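Local structure of adenylyl-sulfate kinase 1, chloroplastic (Arabidopsis thaliana, 3UIE) at residues C26-T31 against G97-A102; V86-K91 against R116-E121. The protein transfers a phosphate from ATP to adenosine 5'-phosphosulfate, making 3'-phosphoadenylyl sulfate, and is needed for glucosinolate production and plant reproduction. All coordinates share one frame; numbering follows the deposited sequence.

Contact 1 (C26-T31 against G97-A102); sequences CVIWVT and GIICIA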
loop_
_atom_site.group_PDB
_atom_site.type_symbol
_atom_site.label_atom_id
_atom_site.label_comp_id
_atom_site.label_asym_id
_atom_site.label_seq_id
_atom_site.Cartn_x
_atom_site.Cartn_y
_atom_site.Cartn_z
ATOM N N CYS A 26 -10.578 6.015 3.435
ATOM C CA CYS A 26 -11.443 5.865 2.274
ATOM C C CYS A 26 -10.592 5.867 1.027
ATOM O O CYS A 26 -9.393 6.129 1.094
ATOM C CB CYS A 26 -12.498 6.979 2.220
ATOM S SG CYS A 26 -11.824 8.670 2.273
ATOM N N VAL A 27 -11.209 5.556 -0.106
ATOM C CA VAL A 27 -10.516 5.595 -1.386
ATOM C C VAL A 27 -11.209 6.614 -2.278
ATOM O O VAL A 27 -12.410 6.503 -2.505
ATOM C CB VAL A 27 -10.591 4.231 -2.085
ATOM C CG1 VAL A 27 -9.922 4.312 -3.451
ATOM C CG2 VAL A 27 -9.944 3.141 -1.200
ATOM N N ILE A 28 -10.458 7.602 -2.765
ATOM C CA ILE A 28 -10.973 8.567 -3.736
ATOM C C ILE A 28 -10.400 8.134 -5.070
ATOM O O ILE A 28 -9.219 8.312 -5.332
ATOM C CB ILE A 28 -10.522 10.010 -3.426
ATOM C CG1 ILE A 28 -10.765 10.376 -1.959
ATOM C CG2 ILE A 28 -11.210 11.014 -4.352
ATOM C CD1 ILE A 28 -12.125 10.060 -1.432
ATOM N N TRP A 29 -11.238 7.531 -5.903
ATOM C CA TRP A 29 -10.772 6.934 -7.146
ATOM C C TRP A 29 -10.980 7.908 -8.303
ATOM O O TRP A 29 -12.116 8.100 -8.763
ATOM C CB TRP A 29 -11.489 5.586 -7.411
ATOM C CG TRP A 29 -10.861 4.868 -8.553
ATOM C CD1 TRP A 29 -11.040 5.131 -9.888
ATOM C CD2 TRP A 29 -9.872 3.838 -8.475
ATOM N NE1 TRP A 29 -10.243 4.302 -10.645
ATOM C CE2 TRP A 29 -9.518 3.506 -9.807
ATOM C CE3 TRP A 29 -9.271 3.146 -7.416
ATOM C CZ2 TRP A 29 -8.584 2.513 -10.095
ATOM C CZ3 TRP A 29 -8.340 2.165 -7.713
ATOM C CH2 TRP A 29 -8.007 1.859 -9.042
ATOM N N VAL A 30 -9.892 8.530 -8.760
ATOM C CA VAL A 30 -9.965 9.534 -9.832
ATOM C C VAL A 30 -9.619 8.922 -11.190
ATOM O O VAL A 30 -8.476 8.490 -11.419
ATOM C CB VAL A 30 -9.006 10.721 -9.554
ATOM C CG1 VAL A 30 -9.229 11.837 -10.577
ATOM C CG2 VAL A 30 -9.208 11.248 -8.151
ATOM N N THR A 31 -10.610 8.883 -12.077
ATOM C CA THR A 31 -10.466 8.268 -13.393
ATOM C C THR A 31 -10.735 9.271 -14.531
ATOM O O THR A 31 -11.461 10.246 -14.365
ATOM C CB THR A 31 -11.404 7.040 -13.516
ATOM O OG1 THR A 31 -11.278 6.456 -14.817
ATOM C CG2 THR A 31 -12.866 7.451 -13.291
ATOM N N GLY A 97 -6.617 3.980 7.771
ATOM C CA GLY A 97 -7.277 5.214 8.173
ATOM C C GLY A 97 -6.966 6.408 7.278
ATOM O O GLY A 97 -7.351 7.537 7.576
ATOM N N ILE A 98 -6.246 6.156 6.189
ATOM C CA ILE A 98 -5.765 7.197 5.286
ATOM C C ILE A 98 -6.818 7.516 4.224
ATOM O O ILE A 98 -7.538 6.627 3.793
ATOM C CB ILE A 98 -4.500 6.695 4.549
ATOM C CG1 ILE A 98 -3.423 6.276 5.553
ATOM C CG2 ILE A 98 -3.989 7.738 3.579
ATOM C CD1 ILE A 98 -2.942 7.391 6.402
ATOM N N ILE A 99 -6.898 8.782 3.814
ATOM C CA ILE A 99 -7.683 9.172 2.648
ATOM C C ILE A 99 -6.799 8.914 1.444
ATOM O O ILE A 99 -5.870 9.672 1.157
ATOM C CB ILE A 99 -8.102 10.650 2.720
ATOM C CG1 ILE A 99 -9.010 10.860 3.940
ATOM C CG2 ILE A 99 -8.832 11.092 1.419
ATOM C CD1 ILE A 99 -9.131 12.304 4.409
ATOM N N CYS A 100 -7.066 7.809 0.762
ATOM C CA CYS A 100 -6.205 7.378 -0.333
ATOM C C CYS A 100 -6.750 7.867 -1.665
ATOM O O CYS A 100 -7.873 7.528 -2.033
ATOM C CB CYS A 100 -6.107 5.842 -0.343
ATOM S SG CYS A 100 -4.941 5.214 -1.566
ATOM N N ILE A 101 -5.960 8.673 -2.378
ATOM C CA ILE A 101 -6.393 9.222 -3.654
ATOM C C ILE A 101 -5.714 8.456 -4.778
ATOM O O ILE A 101 -4.499 8.507 -4.913
ATOM C CB ILE A 101 -6.001 10.702 -3.767
ATOM C CG1 ILE A 101 -6.574 11.491 -2.580
ATOM C CG2 ILE A 101 -6.472 11.284 -5.127
ATOM C CD1 ILE A 101 -5.921 12.855 -2.394
ATOM N N ALA A 102 -6.493 7.710 -5.554
ATOM C CA ALA A 102 -5.924 6.953 -6.659
ATOM C C ALA A 102 -6.169 7.704 -7.949
ATOM O O ALA A 102 -7.301 8.043 -8.271
ATOM C CB ALA A 102 -6.532 5.549 -6.718
#
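Strands 26-31 and 99-102 run side by side in the same direction, and five backbone hydrogen bonds join them. The bonds are shortest from Ile28 onward: Ile28 N and Val30 N each reach a carbonyl O, Cys100 O and Ala102 O, at 2.7 Å, both almost along the C=O axis. Side chains alternate across the sheet. On one face Ile28 lies alongside Ile99, CG1 to CG2 4.0 Å, and Val30 alongside Ile101; these branched residues suit extended backbone, Val30 and Ile101 packing on helix 38-51, Ile28 and Val30 on strand 124-129. On the other, Trp29 has CG anti to its backbone N (chi1 -171°), and Ala102 CB lies over one ring face in a CH-pi contact, 3.7 Å from Trp29 CE3; a single methyl is small enough to sit this close. Trp29 NE1 is hydrogen-bonded to Ser106 OG, the probable phosphoserine site. The looser end is at Ile98, whose O receives Cys26 N at 3.1 Å, 32° out of the carbonyl plane, and whose side chain turns away to Ile98 of the second subunit. The sheet is parallel, of order 2-3-1-4-5, and its first strand, 26-31, leads into the ATP-binding P-loop, as in P-loop kinases.

Contact 2 (V86-K91 against R116-E121); sequences VGEVAK and RSLLPE
Residues 86-91 form regular helix, with Lys91 N bonded to Gly87 O, whereas 116-121 leaves a helix through a turn in which Leu119 N reaches Arg116 O, and the two backbones come nearest at Lys91 and Leu119, 6.6 Å between CA atoms. Leu118 carries the largest share of the contact. Its CG stands anti to its own carbonyl carbon (chi1 -69°) and CD1 continues the chain outward (chi2 180°), so that this methyl reaches the helix surface at Gly87, 3.8 Å from the backbone C. Glycine suits the spot because the helix presents no side chain there, and the branched leucine tip can lie directly on the main chain. Glu88 starts out pointing away, but a bend at chi2 (-80°) folds its carboxylate back across the leucine tip, at about a right angle, bringing CD within 3.7 Å of Leu118 CD1. The charge is met by Arg70 of the second subunit, which forms a salt bridge with OE2. Helix 76-95 and the end of helix 109-117 meet over the same face of the central parallel sheet, where Ala90 and Leu119 both pack on Val27, in the layered alpha/beta architecture of P-loop kinases. Lys91 crosses the outer side of the contact. Extended throughout, its chain lays CD beside Leu118 CB at 4.1 Å and delivers NZ to Leu118 O, 3.1 Å away, in the carbonyl plane and on a lone pair. A long, flexible amine suits this place: its CD and CE pass over Leu118 O while its charged end stays in the partly exposed part of the contact. Leu119 turns inward instead, placing CD2 4.4 Å from Lys91 CA and packing its side chain on Val27 and Phe124 of the sheet.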
loop_
_atom_site.group_PDB
_atom_site.type_symbol
_atom_site.label_atom_id
_atom_site.label_comp_id
_atom_site.label_asym_id
_atom_site.label_seq_id
_atom_site.Cartn_x
_atom_site.Cartn_y
_atom_site.Cartn_z
ATOM N N VAL A 86 -3.743 -1.642 -7.770
ATOM C CA VAL A 86 -3.949 -0.332 -7.160
ATOM C C VAL A 86 -5.179 -0.324 -6.250
ATOM O O VAL A 86 -5.138 0.250 -5.162
ATOM C CB VAL A 86 -4.005 0.815 -8.193
ATOM C CG1 VAL A 86 -4.436 2.105 -7.525
ATOM C CG2 VAL A 86 -2.639 0.995 -8.841
ATOM N N GLY A 87 -6.260 -0.972 -6.680
ATOM C CA GLY A 87 -7.448 -1.111 -5.837
ATOM C C GLY A 87 -7.145 -1.812 -4.515
ATOM O O GLY A 87 -7.628 -1.416 -3.453
ATOM N N GLU A 88 -6.354 -2.876 -4.575
ATOM C CA GLU A 88 -5.992 -3.608 -3.362
ATOM C C GLU A 88 -5.113 -2.768 -2.436
ATOM O O GLU A 88 -5.278 -2.784 -1.214
ATOM C CB GLU A 88 -5.315 -4.940 -3.709
ATOM C CG GLU A 88 -6.279 -5.978 -4.355
ATOM C CD GLU A 88 -7.159 -6.734 -3.348
ATOM O OE1 GLU A 88 -7.275 -6.336 -2.160
ATOM O OE2 GLU A 88 -7.753 -7.757 -3.751
ATOM N N VAL A 89 -4.180 -2.029 -3.012
ATOM C CA VAL A 89 -3.326 -1.180 -2.181
ATOM C C VAL A 89 -4.121 -0.025 -1.574
ATOM O O VAL A 89 -3.954 0.314 -0.402
ATOM C CB VAL A 89 -2.127 -0.663 -2.967
ATOM C CG1 VAL A 89 -1.345 0.358 -2.128
ATOM C CG2 VAL A 89 -1.225 -1.850 -3.350
ATOM N N ALA A 90 -5.010 0.566 -2.372
ATOM C CA ALA A 90 -5.888 1.623 -1.878
ATOM C C ALA A 90 -6.724 1.128 -0.696
ATOM O O ALA A 90 -6.961 1.852 0.265
ATOM C CB ALA A 90 -6.791 2.120 -2.996
ATOM N N LYS A 91 -7.181 -0.113 -0.778
ATOM C CA LYS A 91 -7.952 -0.700 0.297
ATOM C C LYS A 91 -7.119 -0.797 1.574
ATOM O O LYS A 91 -7.618 -0.549 2.666
ATOM C CB LYS A 91 -8.455 -2.082 -0.117
ATOM C CG LYS A 91 -9.095 -2.853 1.013
ATOM C CD LYS A 91 -9.708 -4.124 0.494
ATOM C CE LYS A 91 -10.380 -4.904 1.600
ATOM N NZ LYS A 91 -11.037 -6.125 1.058
ATOM N N ARG A 116 -14.210 -1.024 -6.458
ATOM C CA ARG A 116 -15.302 -0.582 -5.589
ATOM C C ARG A 116 -15.822 -1.704 -4.703
ATOM O O ARG A 116 -16.106 -1.491 -3.524
ATOM C CB ARG A 116 -16.456 0.015 -6.436
ATOM C CG ARG A 116 -17.720 0.318 -5.638
ATOM C CD ARG A 116 -18.858 0.847 -6.551
ATOM N NE ARG A 116 -18.549 2.109 -7.230
ATOM C CZ ARG A 116 -18.812 3.318 -6.742
ATOM N NH1 ARG A 116 -19.355 3.450 -5.539
ATOM N NH2 ARG A 116 -18.499 4.401 -7.448
ATOM N N SER A 117 -15.962 -2.901 -5.266
ATOM C CA SER A 117 -16.505 -4.026 -4.510
ATOM C C SER A 117 -15.558 -4.512 -3.405
ATOM O O SER A 117 -15.983 -5.221 -2.489
ATOM C CB SER A 117 -16.867 -5.186 -5.437
ATOM O OG SER A 117 -15.710 -5.800 -5.972
ATOM N N LEU A 118 -14.285 -4.131 -3.493
ATOM C CA LEU A 118 -13.287 -4.482 -2.471
ATOM C C LEU A 118 -13.571 -3.750 -1.173
ATOM O O LEU A 118 -13.135 -4.171 -0.104
ATOM C CB LEU A 118 -11.873 -4.128 -2.930
ATOM C CG LEU A 118 -11.259 -4.924 -4.081
ATOM C CD1 LEU A 118 -9.837 -4.424 -4.398
ATOM C CD2 LEU A 118 -11.259 -6.412 -3.738
ATOM N N LEU A 119 -14.321 -2.660 -1.269
ATOM C CA LEU A 119 -14.499 -1.770 -0.133
ATOM C C LEU A 119 -15.928 -1.780 0.373
ATOM O O LEU A 119 -16.854 -2.018 -0.392
ATOM C CB LEU A 119 -14.071 -0.344 -0.503
ATOM C CG LEU A 119 -12.552 -0.177 -0.543
ATOM C CD1 LEU A 119 -12.100 0.400 -1.849
ATOM C CD2 LEU A 119 -12.081 0.671 0.630
ATOM N N PRO A 120 -16.107 -1.515 1.674
ATOM C CA PRO A 120 -17.446 -1.378 2.254
ATOM C C PRO A 120 -18.219 -0.269 1.544
ATOM O O PRO A 120 -17.609 0.661 1.021
ATOM C CB PRO A 120 -17.159 -0.972 3.708
ATOM C CG PRO A 120 -15.748 -1.410 3.961
ATOM C CD PRO A 120 -15.040 -1.254 2.656
ATOM N N GLU A 121 -19.544 -0.366 1.514
ATOM C CA GLU A 121 -20.349 0.669 0.896
ATOM C C GLU A 121 -20.005 2.019 1.510
ATOM O O GLU A 121 -19.884 2.137 2.728
ATOM C CB GLU A 121 -21.841 0.372 1.075
ATOM C CG GLU A 121 -22.752 1.215 0.198
ATOM C CD GLU A 121 -22.728 0.776 -1.255
ATOM O OE1 GLU A 121 -22.219 -0.331 -1.535
ATOM O OE2 GLU A 121 -23.218 1.539 -2.116
#

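The two contacts lie about 9 Å apart, centre to centre, as successive layers of one alpha/beta domain: contact 1 within the parallel sheet, contact 2 on the face carrying Val27, Trp29, Cys100 and Ala102. Their segments alternate along the chain, 26-31, 86-91, 97-102, 116-121, so helix 76-95 leads into strand 99-103, which is followed by helix 109-117. The layers touch directly: Val27 CG2 is 3.5 Å from Leu119 CD1, Cys100 SG 3.7 Å from Ala90 CA, and Trp29 CZ3 3.9 Å from Gly87 CA. Strands 26-31 and 99-103, neighbours inside the sheet, therefore both support the helical layer, while Ile98 and Glu88 extend both contacts to the second subunit.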